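Local coordinates for genome polyprotein (Chicken sicinivirus JSY, PDB 6QWT) that is the 3Dpol part of the viral polyprotein, an RNA-dependent RNA polymerase that copies the viral RNA genome during replication, at residues Glu228-Asp233 / Val341-Pro346; Asp335-Thr340 / Val379-Arg384. All coordinates share one frame; numbering follows the deposited sequence.

Contact 1: residues Glu228-Asp233 / Val341-Pro346; sequences EVWALD and VPSIHP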
# COMPACT_ATOMS: atom_id res chain seq x y z
N GLU A 228 2.37 -16.53 -20.11
CA GLU A 228 1.25 -16.33 -19.21
C GLU A 228 1.69 -15.50 -18.02
O GLU A 228 2.70 -15.80 -17.38
CB GLU A 228 0.65 -17.66 -18.76
CG GLU A 228 -0.37 -18.23 -19.74
CD GLU A 228 -0.93 -19.57 -19.30
OE1 GLU A 228 -2.16 -19.67 -19.13
OE2 GLU A 228 -0.13 -20.51 -19.13
N VAL A 229 0.93 -14.44 -17.72
CA VAL A 229 1.15 -13.59 -16.57
C VAL A 229 -0.15 -13.55 -15.78
O VAL A 229 -1.23 -13.40 -16.37
CB VAL A 229 1.59 -12.17 -16.97
CG1 VAL A 229 1.89 -11.32 -15.74
CG2 VAL A 229 2.82 -12.24 -17.88
N TRP A 230 -0.06 -13.69 -14.46
CA TRP A 230 -1.23 -13.82 -13.60
C TRP A 230 -1.31 -12.66 -12.62
O TRP A 230 -0.29 -12.18 -12.11
CB TRP A 230 -1.20 -15.14 -12.83
CG TRP A 230 -1.20 -16.34 -13.73
CD1 TRP A 230 -0.12 -17.08 -14.10
CD2 TRP A 230 -2.34 -16.92 -14.38
NE1 TRP A 230 -0.52 -18.10 -14.95
CE2 TRP A 230 -1.87 -18.02 -15.13
CE3 TRP A 230 -3.70 -16.61 -14.40
CZ2 TRP A 230 -2.72 -18.81 -15.89
CZ3 TRP A 230 -4.54 -17.41 -15.16
CH2 TRP A 230 -4.05 -18.50 -15.89
N ALA A 231 -2.53 -12.20 -12.37
CA ALA A 231 -2.81 -11.21 -11.34
C ALA A 231 -3.74 -11.83 -10.30
O ALA A 231 -4.66 -12.57 -10.64
CB ALA A 231 -3.46 -9.96 -11.93
N LEU A 232 -3.47 -11.53 -9.03
CA LEU A 232 -4.38 -11.94 -7.97
C LEU A 232 -4.33 -10.93 -6.84
O LEU A 232 -3.40 -10.11 -6.75
CB LEU A 232 -4.06 -13.35 -7.44
CG LEU A 232 -2.68 -13.66 -6.88
CD1 LEU A 232 -2.54 -13.18 -5.44
CD2 LEU A 232 -2.41 -15.15 -6.97
N ASP A 233 -5.34 -10.98 -5.99
CA ASP A 233 -5.47 -10.07 -4.87
C ASP A 233 -5.79 -10.87 -3.62
O ASP A 233 -6.38 -11.95 -3.69
CB ASP A 233 -6.56 -9.01 -5.13
CG ASP A 233 -6.50 -7.86 -4.13
OD1 ASP A 233 -7.50 -7.66 -3.41
OD2 ASP A 233 -5.46 -7.17 -4.08
N VAL A 341 7.68 -20.30 -15.57
CA VAL A 341 7.84 -21.23 -16.68
C VAL A 341 8.29 -22.57 -16.11
O VAL A 341 9.42 -22.67 -15.61
CB VAL A 341 8.83 -20.70 -17.73
CG1 VAL A 341 9.06 -21.76 -18.80
CG2 VAL A 341 8.33 -19.41 -18.35
N PRO A 342 7.46 -23.62 -16.15
CA PRO A 342 6.09 -23.64 -16.70
C PRO A 342 5.09 -22.84 -15.86
O PRO A 342 5.35 -22.56 -14.69
CB PRO A 342 5.73 -25.13 -16.69
CG PRO A 342 6.58 -25.71 -15.61
CD PRO A 342 7.87 -24.95 -15.67
N SER A 343 3.96 -22.49 -16.46
CA SER A 343 3.00 -21.62 -15.81
C SER A 343 2.28 -22.36 -14.68
O SER A 343 1.77 -23.46 -14.88
CB SER A 343 1.98 -21.10 -16.83
OG SER A 343 1.00 -20.30 -16.21
N ILE A 344 2.25 -21.75 -13.50
CA ILE A 344 1.52 -22.27 -12.36
C ILE A 344 0.22 -21.49 -12.23
O ILE A 344 0.24 -20.26 -12.09
CB ILE A 344 2.36 -22.18 -11.07
CG1 ILE A 344 3.61 -23.04 -11.18
CG2 ILE A 344 1.52 -22.59 -9.86
CD1 ILE A 344 4.46 -23.07 -9.93
N HIS A 345 -0.90 -22.20 -12.30
CA HIS A 345 -2.20 -21.54 -12.27
C HIS A 345 -2.50 -21.03 -10.86
O HIS A 345 -2.16 -21.69 -9.88
CB HIS A 345 -3.29 -22.50 -12.74
CG HIS A 345 -4.56 -21.83 -13.15
ND1 HIS A 345 -5.57 -21.52 -12.26
CD2 HIS A 345 -4.99 -21.42 -14.37
CE1 HIS A 345 -6.56 -20.95 -12.91
NE2 HIS A 345 -6.24 -20.87 -14.19
N PRO A 346 -3.12 -19.85 -10.73
CA PRO A 346 -3.46 -19.35 -9.39
C PRO A 346 -4.42 -20.25 -8.63
O PRO A 346 -4.55 -20.08 -7.41
CB PRO A 346 -4.09 -17.97 -9.67
CG PRO A 346 -4.46 -18.00 -11.12
CD PRO A 346 -3.45 -18.88 -11.78
O HOH W 1 3.00 -17.90 -15.62
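Glu228 and Ser343 open this contact just before the motif A strand of the polymerase palm, where the loop that follows motif C comes back alongside it. Glu228 OE2 lies 3.1 Å from Ser343 OG, while OE1 of the same carboxylate is hydrogen-bonded to Thr373 OG1. A water bridges the two residues: it donates to Glu228 O at 2.8 Å and accepts from Ser343 OG at 3.2 Å.

Two residues on, the indole of Trp230 makes the largest share of the contact. Its NE1 donates to Ser343 OG at 3.0 Å, nearly straight (170°) and in the plane of the ring. With OG anti to its own backbone N (chi1 178°), Ser343 meets the N-H at the indole edge. Over one face of the indole sits Pro346, whose CD is 3.6 Å from the centroid of the six-membered ring of Trp230, a CH-pi contact close to the ring normal. His345 approaches the far end of the indole, its CD2 3.4 Å from Trp230 CH2, with the two ring planes inclined at 62°. The imidazole is fixed at both nitrogens: ND1 caps the backbone N of Ser347, and NE2 bonds to Pro371 O. Farther along the strand, Leu232 adds a looser apolar touch, its CD2 4.3 Å from Pro346 CB.

The two segments run in roughly the same direction without pairing their backbones, and the contact is made through side chains. His345 is the N-cap of helix 346-356, so the indole packs against the start of that helix, while strand 230-235 is itself hydrogen-bonded to its sheet neighbour 335-340, whose Tyr338 also meets the Trp230 ring and packs on Pro346.

Contact 2: residues Asp335-Thr340 / Val379-Arg384; sequences DVLYAT and VTFLKR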
# COMPACT_ATOMS: atom_id res chain seq x y z
N ASP A 335 -1.41 -6.49 -3.83
CA ASP A 335 -1.52 -6.59 -5.27
C ASP A 335 -0.29 -7.30 -5.84
O ASP A 335 0.84 -7.04 -5.42
CB ASP A 335 -1.67 -5.21 -5.90
CG ASP A 335 -2.97 -4.55 -5.52
OD1 ASP A 335 -4.02 -4.95 -6.06
OD2 ASP A 335 -2.93 -3.63 -4.68
N VAL A 336 -0.52 -8.20 -6.80
CA VAL A 336 0.50 -9.15 -7.24
C VAL A 336 0.36 -9.37 -8.73
O VAL A 336 -0.73 -9.64 -9.25
CB VAL A 336 0.40 -10.52 -6.53
CG1 VAL A 336 1.30 -11.52 -7.27
CG2 VAL A 336 0.78 -10.37 -5.09
N LEU A 337 1.50 -9.31 -9.40
CA LEU A 337 1.68 -9.98 -10.68
C LEU A 337 2.74 -11.06 -10.54
O LEU A 337 3.75 -10.87 -9.85
CB LEU A 337 2.10 -9.00 -11.80
CG LEU A 337 1.18 -7.82 -12.13
CD1 LEU A 337 1.79 -7.02 -13.28
CD2 LEU A 337 -0.20 -8.33 -12.50
N TYR A 338 2.53 -12.21 -11.18
CA TYR A 338 3.56 -13.25 -11.18
C TYR A 338 3.49 -14.02 -12.49
O TYR A 338 2.47 -14.03 -13.18
CB TYR A 338 3.42 -14.18 -9.97
CG TYR A 338 2.36 -15.26 -10.08
CD1 TYR A 338 2.64 -16.47 -10.70
CD2 TYR A 338 1.10 -15.08 -9.54
CE1 TYR A 338 1.69 -17.46 -10.80
CE2 TYR A 338 0.14 -16.07 -9.63
CZ TYR A 338 0.44 -17.26 -10.26
OH TYR A 338 -0.51 -18.25 -10.36
N ALA A 339 4.61 -14.66 -12.82
CA ALA A 339 4.72 -15.50 -14.00
C ALA A 339 5.80 -16.53 -13.75
O ALA A 339 6.85 -16.21 -13.19
CB ALA A 339 5.04 -14.66 -15.24
N THR A 340 5.53 -17.77 -14.15
CA THR A 340 6.49 -18.86 -14.03
C THR A 340 6.55 -19.64 -15.34
O THR A 340 5.59 -19.64 -16.12
CB THR A 340 6.13 -19.83 -12.89
OG1 THR A 340 4.88 -20.47 -13.18
CG2 THR A 340 6.02 -19.09 -11.56
N VAL A 379 -3.99 -8.60 -17.93
CA VAL A 379 -3.71 -8.44 -16.51
C VAL A 379 -3.91 -6.98 -16.09
O VAL A 379 -3.67 -6.05 -16.86
CB VAL A 379 -2.28 -8.93 -16.22
CG1 VAL A 379 -1.37 -7.80 -15.77
CG2 VAL A 379 -2.29 -10.09 -15.24
N THR A 380 -4.39 -6.79 -14.86
CA THR A 380 -4.47 -5.47 -14.24
C THR A 380 -3.59 -5.45 -13.00
O THR A 380 -3.53 -6.42 -12.24
CB THR A 380 -5.91 -5.10 -13.85
OG1 THR A 380 -6.35 -5.94 -12.78
CG2 THR A 380 -6.84 -5.25 -15.04
N PHE A 381 -2.90 -4.33 -12.80
CA PHE A 381 -2.01 -4.13 -11.66
C PHE A 381 -2.23 -2.72 -11.15
O PHE A 381 -2.06 -1.76 -11.91
CB PHE A 381 -0.55 -4.35 -12.05
CG PHE A 381 0.41 -4.34 -10.89
CD1 PHE A 381 0.17 -5.13 -9.78
CD2 PHE A 381 1.54 -3.54 -10.91
CE1 PHE A 381 1.05 -5.13 -8.70
CE2 PHE A 381 2.42 -3.53 -9.85
CZ PHE A 381 2.18 -4.33 -8.74
N LEU A 382 -2.61 -2.59 -9.88
CA LEU A 382 -3.01 -1.30 -9.31
C LEU A 382 -4.12 -0.66 -10.14
O LEU A 382 -4.08 0.52 -10.48
CB LEU A 382 -1.80 -0.36 -9.17
CG LEU A 382 -0.62 -0.87 -8.36
CD1 LEU A 382 0.59 0.05 -8.52
CD2 LEU A 382 -0.99 -1.02 -6.89
N LYS A 383 -5.11 -1.49 -10.48
CA LYS A 383 -6.29 -1.08 -11.24
C LYS A 383 -5.96 -0.62 -12.66
O LYS A 383 -6.78 0.06 -13.30
CB LYS A 383 -7.08 0.01 -10.51
CG LYS A 383 -7.69 -0.43 -9.17
CD LYS A 383 -8.51 0.69 -8.54
CE LYS A 383 -9.92 0.22 -8.20
NZ LYS A 383 -10.91 1.34 -8.23
N ARG A 384 -4.79 -0.97 -13.19
CA ARG A 384 -4.35 -0.48 -14.49
C ARG A 384 -3.99 -1.63 -15.42
O ARG A 384 -3.32 -2.58 -15.01
CB ARG A 384 -3.14 0.45 -14.36
CG ARG A 384 -3.39 1.70 -13.53
CD ARG A 384 -2.09 2.18 -12.90
NE ARG A 384 -2.13 3.59 -12.50
CZ ARG A 384 -2.46 4.00 -11.28
NH1 ARG A 384 -2.79 3.13 -10.34
NH2 ARG A 384 -2.46 5.30 -11.00
O HOH W 2 -3.56 -5.03 -8.44
O HOH W 3 -2.56 -7.46 -9.69
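Palm motifs C and E of the polymerase meet here: the strand leaving the YGDD turn, Asp335-Thr340, packs through Asp335 and Leu337 on the FLKR turn of motif E, Phe381-Arg384. This is a type I' beta turn in which Leu382 and Lys383 both have positive phi, and it is closed by backbone hydrogen bonds in both directions between Phe381 and Arg384.

Leu337 is the main apolar residue of the strand in this contact. Its CG lies 3.7 Å from Phe381 CD1, and its CD1 lies 3.8 Å from Phe381 CB. The other branch turns to Val379, with Leu337 CD2 3.5 Å from Val379 CG1. In Phe381, CG anti to the backbone N (chi1 -172°) sets the ring beside the strand. The CE1 edge of the ring faces Asp335 O at 3.8 Å. Over the centre of one face of this ring stands CG of Leu382, while Leu382 CD2 touches the carboxylate of Asp335 at OD2. Phe386 also packs on Leu337, Val379 and Phe381.

No direct hydrogen bond joins the two backbones. Instead, one water near the plane of the Phe381 ring donates to Val336 O at 2.9 Å and to Thr380 O at 2.9 Å. Within the turn, Arg384 NH1 folds back to donate to Leu382 O at 2.9 Å, a bent bond (139°) that lies in the plane of that carbonyl but is tilted out of the guanidinium plane.

From the N terminus, the chain first lays down 228-233 in motif A, then 335-340 in motif C, runs straight on into 341-346, and reaches 379-384 in motif E last. Contact 1 closes a loop of 107 residues and contact 2 one of 38; because their segments alternate, the two loops cross. Strands 230-235 and 335-340 are antiparallel neighbours, joined by Trp230 N to Tyr338 O, so both contacts build on one palm sheet: contact 1 brings the start of helix 346-356 to it and contact 2 the motif E turn. Tyr338 OH, bonded to Ile344 O, ties the motif C strand to the loop of contact 1.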